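Local structure of putative exonuclease (Eubacterium rectale, 3L0A) at residues Met41-Asn45 against Gly46-Asp50; Asp63-Glu67 against Gly68-Gln72; Lys255-Ser258 against Ile259-Thr263. The protein is a putative exonuclease of the PDDEXK clan that binds zinc and is probably a hydrolase, its substrate not established. All blocks are in the same frame, centred on the assembly; numbering follows the deposited sequence.

All three contacts are local, each made within one continuous run of chain where a helix ends or begins. Interactions 1 and 2 close successive helices, 37-45 and 54-67, with the same device, a Schellman motif centred on a glycine; interaction 3 does the reverse and starts helix 259-263 with a capping box. The first two are surface contacts, yet interaction 1 adds a salt bridge whose Glu42 side chain lies about 9 Å from the bound zinc ion, whereas interaction 2, away from that site, adds serine hydroxyls and a carboxylate to its backbone bonds. Interaction 3, partly buried, lies against a second subunit. Interactions 2 and 3 stand on opposite sides of the chain's centre, their centres 49 Å apart.

Interaction 1: residues Met41-Asn45 against Gly46-Asp50; sequences MEKLN and GRWED
Glu42 and Arg47 meet by a salt bridge at the C-terminal end of helix 37-45, where the chain leaves the helix. Arg47 NH2 reaches Glu42 OE2 at 2.6 Å on its syn lone pair, nearly straight (168°) and close to the guanidinium plane, while Arg47 NE makes a weak bond to Glu42 OE1. The two planes are 53° apart. Glu42 folds back to its partner through a bend at chi2 (-60°). Buried Glu42 forms the tight part: its O accepts from Arg47 N at 3.0 Å and from Trp48 N at 3.2 Å, and its CB packs on Trp48 CB at 3.8 Å. With an alanine here the Arg47 guanidinium would probably lose its charged mate and be freer to turn. The Arg47 end is exposed: a water donates to Glu42 OE1 and, weakly, to Arg47 O, and Asn45 lies alongside with ND2 over one guanidinium face. Away from the salt bridge, toward Trp48, Lys43 NZ pairs with Asp26, while Asp50 accepts from Trp48 NE1 at OD1 (3.2 Å) and is hydrogen-bonded through OD2 to Tyr39 OH. Trp48 also touches Cys246, near the zinc site. Arg47 N to Glu42 O and a weak Gly46 N to Lys43 O, with Gly46 at positive phi, define a helix-ending Schellman motif.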
loop_
_atom_site.group_PDB
_atom_site.type_symbol
_atom_site.label_atom_id
_atom_site.label_comp_id
_atom_site.label_asym_id
_atom_site.label_seq_id
_atom_site.Cartn_x
_atom_site.Cartn_y
_atom_site.Cartn_z
HETATM N N MSE A 41 4.237 -2.344 31.097
HETATM C CA MSE A 41 4.789 -2.960 32.319
HETATM C C MSE A 41 5.921 -3.919 31.943
HETATM O O MSE A 41 6.940 -3.947 32.603
HETATM C CB MSE A 41 3.697 -3.709 33.088
HETATM C CG MSE A 41 2.680 -2.797 33.772
HETATM SE SE MSE A 41 3.464 -1.733 35.169
HETATM C CE MSE A 41 3.313 -3.081 36.569
ATOM N N GLU A 42 5.775 -4.663 30.844
ATOM C CA GLU A 42 6.867 -5.486 30.347
ATOM C C GLU A 42 8.116 -4.678 29.910
ATOM O O GLU A 42 9.250 -5.128 30.114
ATOM C CB GLU A 42 6.359 -6.370 29.218
ATOM C CG GLU A 42 5.263 -7.308 29.674
ATOM C CD GLU A 42 5.725 -8.222 30.771
ATOM O OE1 GLU A 42 6.490 -9.156 30.472
ATOM O OE2 GLU A 42 5.313 -8.031 31.941
ATOM N N LYS A 43 7.926 -3.486 29.341
ATOM C CA LYS A 43 9.065 -2.587 29.032
ATOM C C LYS A 43 9.810 -2.113 30.287
ATOM O O LYS A 43 11.047 -2.035 30.283
ATOM C CB LYS A 43 8.631 -1.354 28.217
ATOM C CG LYS A 43 8.613 -1.578 26.703
ATOM C CD LYS A 43 8.078 -0.319 25.923
ATOM C CE LYS A 43 9.193 0.662 25.453
ATOM N NZ LYS A 43 8.723 2.064 25.167
ATOM N N LEU A 44 9.050 -1.786 31.336
ATOM C CA LEU A 44 9.604 -1.357 32.619
ATOM C C LEU A 44 10.423 -2.448 33.304
ATOM O O LEU A 44 11.553 -2.189 33.702
ATOM C CB LEU A 44 8.475 -0.918 33.557
ATOM C CG LEU A 44 7.749 0.373 33.201
ATOM C CD1 LEU A 44 6.349 0.355 33.820
ATOM C CD2 LEU A 44 8.576 1.590 33.670
ATOM N N ASN A 45 9.826 -3.643 33.457
ATOM C CA ASN A 45 10.500 -4.856 33.990
ATOM C C ASN A 45 11.787 -5.217 33.256
ATOM O O ASN A 45 12.648 -5.901 33.808
ATOM C CB ASN A 45 9.629 -6.126 33.815
ATOM C CG ASN A 45 8.294 -6.091 34.563
ATOM O OD1 ASN A 45 8.089 -5.323 35.517
ATOM N ND2 ASN A 45 7.374 -6.952 34.118
ATOM N N GLY A 46 11.876 -4.823 31.986
ATOM C CA GLY A 46 12.970 -5.255 31.118
ATOM C C GLY A 46 12.754 -6.627 30.497
ATOM O O GLY A 46 13.703 -7.278 30.095
ATOM N N ARG A 47 11.505 -7.071 30.403
ATOM C CA ARG A 47 11.205 -8.383 29.813
ATOM C C ARG A 47 10.741 -8.278 28.366
ATOM O O ARG A 47 10.534 -9.297 27.708
ATOM C CB ARG A 47 10.155 -9.102 30.647
ATOM C CG ARG A 47 10.540 -9.164 32.096
ATOM C CD ARG A 47 9.735 -10.177 32.851
ATOM N NE ARG A 47 8.323 -9.851 32.776
ATOM C CZ ARG A 47 7.374 -10.480 33.456
ATOM N NH1 ARG A 47 7.675 -11.480 34.296
ATOM N NH2 ARG A 47 6.103 -10.108 33.310
ATOM N N TRP A 48 10.576 -7.042 27.893
ATOM C CA TRP A 48 10.288 -6.755 26.505
ATOM C C TRP A 48 11.107 -5.535 26.079
ATOM O O TRP A 48 10.919 -4.463 26.669
ATOM C CB TRP A 48 8.795 -6.476 26.317
ATOM C CG TRP A 48 8.462 -6.337 24.892
ATOM C CD1 TRP A 48 8.263 -5.192 24.215
ATOM C CD2 TRP A 48 8.358 -7.392 23.940
ATOM N NE1 TRP A 48 8.026 -5.453 22.890
ATOM C CE2 TRP A 48 8.077 -6.808 22.701
ATOM C CE3 TRP A 48 8.465 -8.786 24.024
ATOM C CZ2 TRP A 48 7.913 -7.562 21.537
ATOM C CZ3 TRP A 48 8.298 -9.539 22.868
ATOM C CH2 TRP A 48 8.021 -8.922 21.643
ATOM N N GLU A 49 12.029 -5.707 25.113
ATOM C CA GLU A 49 12.671 -4.571 24.384
ATOM C C GLU A 49 12.186 -4.602 22.930
ATOM O O GLU A 49 12.164 -5.661 22.314
ATOM C CB GLU A 49 14.220 -4.611 24.450
ATOM N N ASP A 50 11.777 -3.453 22.393
ATOM C CA ASP A 50 11.302 -3.366 21.009
ATOM C C ASP A 50 12.438 -3.626 20.030
ATOM O O ASP A 50 13.589 -3.208 20.273
ATOM C CB ASP A 50 10.736 -1.962 20.699
ATOM C CG ASP A 50 9.453 -1.656 21.464
ATOM O OD1 ASP A 50 8.604 -2.591 21.516
ATOM O OD2 ASP A 50 9.308 -0.499 21.987
HETATM O O HOH W 1 7.399 -9.463 27.916
#

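Interaction 2: residues Asp63-Glu67 against Gly68-Gln72; sequences DSYFE and GSLDQ
This is a helix-ending turn on the surface, where helix 54-67 stops at Gly68 and helix 70-76 sets off two residues later. Ser64 O takes the bond that closes the turn, from Ser69 N at 3.1 Å and nearly straight (167°), with a weak one from Gly68 N. Gly68 N also reaches Tyr65 O at 3.3 Å, approaching from above the carbonyl plane. Together these make a Schellman motif, with Gly68 at positive phi; a side chain there would clash with Glu67 O. Around the turn, Ser69 OG sits between two oxygens: it is 2.8 Å from Glu67 OE1 and is hydrogen-bonded to Ser64 OG, a contact doubtful in its details because the modelled place of that atom is less sure. Glu67 comes to Ser69 with CG anti to the backbone N (chi1 178°) and its chain extended beyond. On another side of the turn Leu70 CD2 meets the edge of the Tyr65 ring at CD1, 4.1 Å away. Tyr65 also packs on Ile98 of helix 89-102, its hydroxyl bonded to Glu102. The chemistry implies a turn held by backbone bonds, with a cluster of serine and carboxylate oxygens beside it in which Ser69 OG lies close to the Glu67 carboxylate.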
loop_
_atom_site.group_PDB
_atom_site.type_symbol
_atom_site.label_atom_id
_atom_site.label_comp_id
_atom_site.label_asym_id
_atom_site.label_seq_id
_atom_site.Cartn_x
_atom_site.Cartn_y
_atom_site.Cartn_z
ATOM N N ASP A 63 19.094 13.622 15.244
ATOM C CA ASP A 63 19.340 14.228 16.592
ATOM C C ASP A 63 20.822 14.252 16.884
ATOM O O ASP A 63 21.414 15.254 17.320
ATOM C CB ASP A 63 18.722 13.397 17.718
ATOM C CG ASP A 63 17.275 13.661 17.919
ATOM O OD1 ASP A 63 16.803 14.749 17.546
ATOM O OD2 ASP A 63 16.602 12.765 18.465
ATOM N N SER A 64 21.430 13.100 16.662
ATOM C CA SER A 64 22.823 12.960 16.933
ATOM C C SER A 64 23.700 13.909 16.104
ATOM O O SER A 64 24.716 14.396 16.611
ATOM C CB SER A 64 23.280 11.537 16.747
ATOM O OG SER A 64 24.520 11.447 17.427
ATOM N N TYR A 65 23.323 14.162 14.848
ATOM C CA TYR A 65 24.060 15.153 14.031
ATOM C C TYR A 65 24.057 16.508 14.747
ATOM O O TYR A 65 25.129 17.096 14.940
ATOM C CB TYR A 65 23.516 15.296 12.600
ATOM C CG TYR A 65 24.170 16.429 11.862
ATOM C CD1 TYR A 65 25.421 16.293 11.331
ATOM C CD2 TYR A 65 23.560 17.645 11.765
ATOM C CE1 TYR A 65 26.035 17.340 10.707
ATOM C CE2 TYR A 65 24.148 18.673 11.150
ATOM C CZ TYR A 65 25.398 18.520 10.626
ATOM O OH TYR A 65 25.986 19.546 10.006
ATOM N N PHE A 66 22.889 16.976 15.194
ATOM C CA PHE A 66 22.819 18.307 15.807
ATOM C C PHE A 66 23.479 18.434 17.184
ATOM O O PHE A 66 23.938 19.532 17.538
ATOM C CB PHE A 66 21.382 18.810 15.827
ATOM C CG PHE A 66 20.850 19.112 14.461
ATOM C CD1 PHE A 66 21.153 20.287 13.825
ATOM C CD2 PHE A 66 20.057 18.227 13.798
ATOM C CE1 PHE A 66 20.648 20.565 12.558
ATOM C CE2 PHE A 66 19.559 18.513 12.521
ATOM C CZ PHE A 66 19.870 19.677 11.919
ATOM N N GLU A 67 23.562 17.321 17.926
ATOM C CA GLU A 67 24.213 17.268 19.260
ATOM C C GLU A 67 25.729 17.114 19.159
ATOM O O GLU A 67 26.447 17.385 20.140
ATOM C CB GLU A 67 23.585 16.123 20.101
ATOM C CG GLU A 67 24.151 15.844 21.511
ATOM C CD GLU A 67 23.459 14.649 22.221
ATOM O OE1 GLU A 67 23.238 13.599 21.573
ATOM O OE2 GLU A 67 23.137 14.758 23.433
ATOM N N GLY A 68 26.233 16.705 17.986
ATOM C CA GLY A 68 27.678 16.467 17.801
ATOM C C GLY A 68 28.105 15.168 18.463
ATOM O O GLY A 68 29.199 15.060 19.020
ATOM N N SER A 69 27.214 14.193 18.399
ATOM C CA SER A 69 27.425 12.887 18.991
ATOM C C SER A 69 27.228 11.799 17.921
ATOM O O SER A 69 26.843 10.684 18.247
ATOM C CB SER A 69 26.396 12.656 20.130
ATOM O OG SER A 69 25.045 12.565 19.630
ATOM N N LEU A 70 27.466 12.145 16.653
ATOM C CA LEU A 70 27.198 11.251 15.534
ATOM C C LEU A 70 28.189 10.098 15.479
ATOM O O LEU A 70 27.802 8.974 15.135
ATOM C CB LEU A 70 27.241 12.022 14.214
ATOM C CG LEU A 70 26.735 11.344 12.935
ATOM C CD1 LEU A 70 25.375 10.665 13.115
ATOM C CD2 LEU A 70 26.650 12.396 11.852
ATOM N N ASP A 71 29.458 10.361 15.803
ATOM C CA ASP A 71 30.488 9.302 15.743
ATOM C C ASP A 71 30.085 8.154 16.642
ATOM O O ASP A 71 30.214 6.985 16.263
ATOM C CB ASP A 71 31.874 9.808 16.176
ATOM C CG ASP A 71 32.986 8.801 15.869
ATOM O OD1 ASP A 71 33.306 8.604 14.681
ATOM O OD2 ASP A 71 33.544 8.187 16.805
ATOM N N GLN A 72 29.624 8.503 17.843
ATOM C CA GLN A 72 29.264 7.518 18.836
ATOM C C GLN A 72 27.945 6.895 18.507
ATOM O O GLN A 72 27.768 5.717 18.767
ATOM C CB GLN A 72 29.228 8.101 20.254
ATOM C CG GLN A 72 29.198 7.007 21.364
ATOM C CD GLN A 72 30.405 6.023 21.314
ATOM O OE1 GLN A 72 31.586 6.438 21.303
ATOM N NE2 GLN A 72 30.100 4.711 21.264
#

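Interaction 3: residues Lys255-Ser258 against Ile259-Thr263; sequences KPIS and IMDLT
Ile257 and Ser258 run extended, with psi near 180° at both, and the chain then drops into helical angles at Ile259, so a short, weakly bonded strand is followed by helix 259-263. Ser258 stands at the N-cap. Its carbonyl O accepts weakly from Asp261 N at 3.2 Å in the first turn. The side chains complete the start of the helix as a capping box: Ser258 OG accepts a weak bond from Met260 N at 3.2 Å, and Asp261 returns its carboxylate to the backbone, Ser258 N donating to OD2 at 3.0 Å. That second bond is the better formed (149°) and uses the anti lone pair of OD2. Ser258 OG can face the helix because it lies between the backbone N and the carbonyl carbon (chi1 72°). A water joins the two polar ends, donating to Asp261 OD2 at 2.5 Å and hydrogen-bonded also to Ser258 OG. The carboxylate thus has both a backbone N-H and a water on one oxygen, and the first-turn N-H groups nearby would probably steady its negative charge.

Ile257 crosses Asp261 obliquely, its CB 3.4 Å from the capping oxygen OD2. The apolar contact is that of Ile257 CD1 with Leu262 CD2 at 4.0 Å, the two side chains meeting at about a right angle, and it joins the strand residue to the first turn. Leu262 CG also comes up against Ser258 O.

Far from the zinc site, the element leans on the second subunit. Ile257 and Ser258 pair in a parallel ladder with a strand of that chain, Ile257 packs on its Ile207 and Ile259 on its Arg166, so strand 257-258 carries the neighbour's sheet across the interface.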
loop_
_atom_site.group_PDB
_atom_site.type_symbol
_atom_site.label_atom_id
_atom_site.label_comp_id
_atom_site.label_asym_id
_atom_site.label_seq_id
_atom_site.Cartn_x
_atom_site.Cartn_y
_atom_site.Cartn_z
ATOM N N LYS A 255 -8.262 -21.610 25.266
ATOM C CA LYS A 255 -9.622 -21.789 24.775
ATOM C C LYS A 255 -9.797 -21.310 23.355
ATOM O O LYS A 255 -9.047 -20.449 22.892
ATOM C CB LYS A 255 -10.628 -21.120 25.738
ATOM C CG LYS A 255 -10.295 -19.643 26.107
ATOM C CD LYS A 255 -10.891 -19.245 27.505
ATOM C CE LYS A 255 -10.035 -19.623 28.780
ATOM N NZ LYS A 255 -10.590 -20.743 29.636
ATOM N N PRO A 256 -10.746 -21.895 22.641
ATOM C CA PRO A 256 -11.063 -21.478 21.287
ATOM C C PRO A 256 -11.793 -20.161 21.253
ATOM O O PRO A 256 -12.661 -19.961 22.087
ATOM C CB PRO A 256 -12.004 -22.575 20.790
ATOM C CG PRO A 256 -12.543 -23.239 21.967
ATOM C CD PRO A 256 -11.583 -23.022 23.091
ATOM N N ILE A 257 -11.433 -19.255 20.331
ATOM C CA ILE A 257 -12.341 -18.184 19.959
ATOM C C ILE A 257 -13.313 -18.633 18.861
ATOM O O ILE A 257 -13.308 -19.798 18.442
ATOM C CB ILE A 257 -11.609 -16.830 19.605
ATOM C CG1 ILE A 257 -10.706 -16.933 18.388
ATOM C CG2 ILE A 257 -10.836 -16.307 20.781
ATOM C CD1 ILE A 257 -10.116 -15.544 17.958
ATOM N N SER A 258 -14.220 -17.741 18.465
ATOM C CA SER A 258 -15.197 -18.019 17.409
ATOM C C SER A 258 -15.275 -16.756 16.561
ATOM O O SER A 258 -14.575 -15.794 16.861
ATOM C CB SER A 258 -16.567 -18.268 18.030
ATOM O OG SER A 258 -17.123 -17.047 18.521
ATOM N N ILE A 259 -16.165 -16.716 15.570
ATOM C CA ILE A 259 -16.403 -15.469 14.761
ATOM C C ILE A 259 -16.914 -14.319 15.627
ATOM O O ILE A 259 -16.535 -13.174 15.375
ATOM C CB ILE A 259 -17.409 -15.727 13.585
ATOM C CG1 ILE A 259 -16.711 -16.508 12.466
ATOM C CG2 ILE A 259 -18.037 -14.419 13.098
ATOM C CD1 ILE A 259 -17.607 -17.394 11.633
HETATM N N MSE A 260 -17.770 -14.599 16.636
HETATM C CA MSE A 260 -18.210 -13.506 17.561
HETATM C C MSE A 260 -16.999 -12.708 18.067
HETATM O O MSE A 260 -16.980 -11.465 18.073
HETATM C CB MSE A 260 -18.974 -14.005 18.798
HETATM C CG MSE A 260 -20.338 -14.610 18.566
HETATM SE SE MSE A 260 -21.356 -13.846 17.148
HETATM C CE MSE A 260 -21.846 -15.596 16.682
ATOM N N ASP A 261 -15.964 -13.428 18.485
ATOM C CA ASP A 261 -14.755 -12.764 18.994
ATOM C C ASP A 261 -14.091 -11.849 17.978
ATOM O O ASP A 261 -13.548 -10.821 18.343
ATOM C CB ASP A 261 -13.761 -13.787 19.484
ATOM C CG ASP A 261 -14.260 -14.507 20.705
ATOM O OD1 ASP A 261 -14.246 -13.854 21.774
ATOM O OD2 ASP A 261 -14.708 -15.667 20.574
ATOM N N LEU A 262 -14.123 -12.219 16.706
ATOM C CA LEU A 262 -13.524 -11.370 15.651
ATOM C C LEU A 262 -14.354 -10.118 15.340
ATOM O O LEU A 262 -13.772 -9.101 14.980
ATOM C CB LEU A 262 -13.304 -12.166 14.350
ATOM C CG LEU A 262 -12.564 -13.497 14.529
ATOM C CD1 LEU A 262 -12.757 -14.390 13.327
ATOM C CD2 LEU A 262 -11.104 -13.215 14.847
ATOM N N THR A 263 -15.689 -10.208 15.430
ATOM C CA THR A 263 -16.588 -9.082 15.091
ATOM C C THR A 263 -17.091 -8.285 16.301
ATOM O O THR A 263 -17.854 -7.330 16.125
ATOM C CB THR A 263 -17.832 -9.534 14.302
ATOM O OG1 THR A 263 -18.611 -10.432 15.109
ATOM C CG2 THR A 263 -17.434 -10.204 12.995
HETATM O O HOH W 2 -16.272 -17.398 21.343
#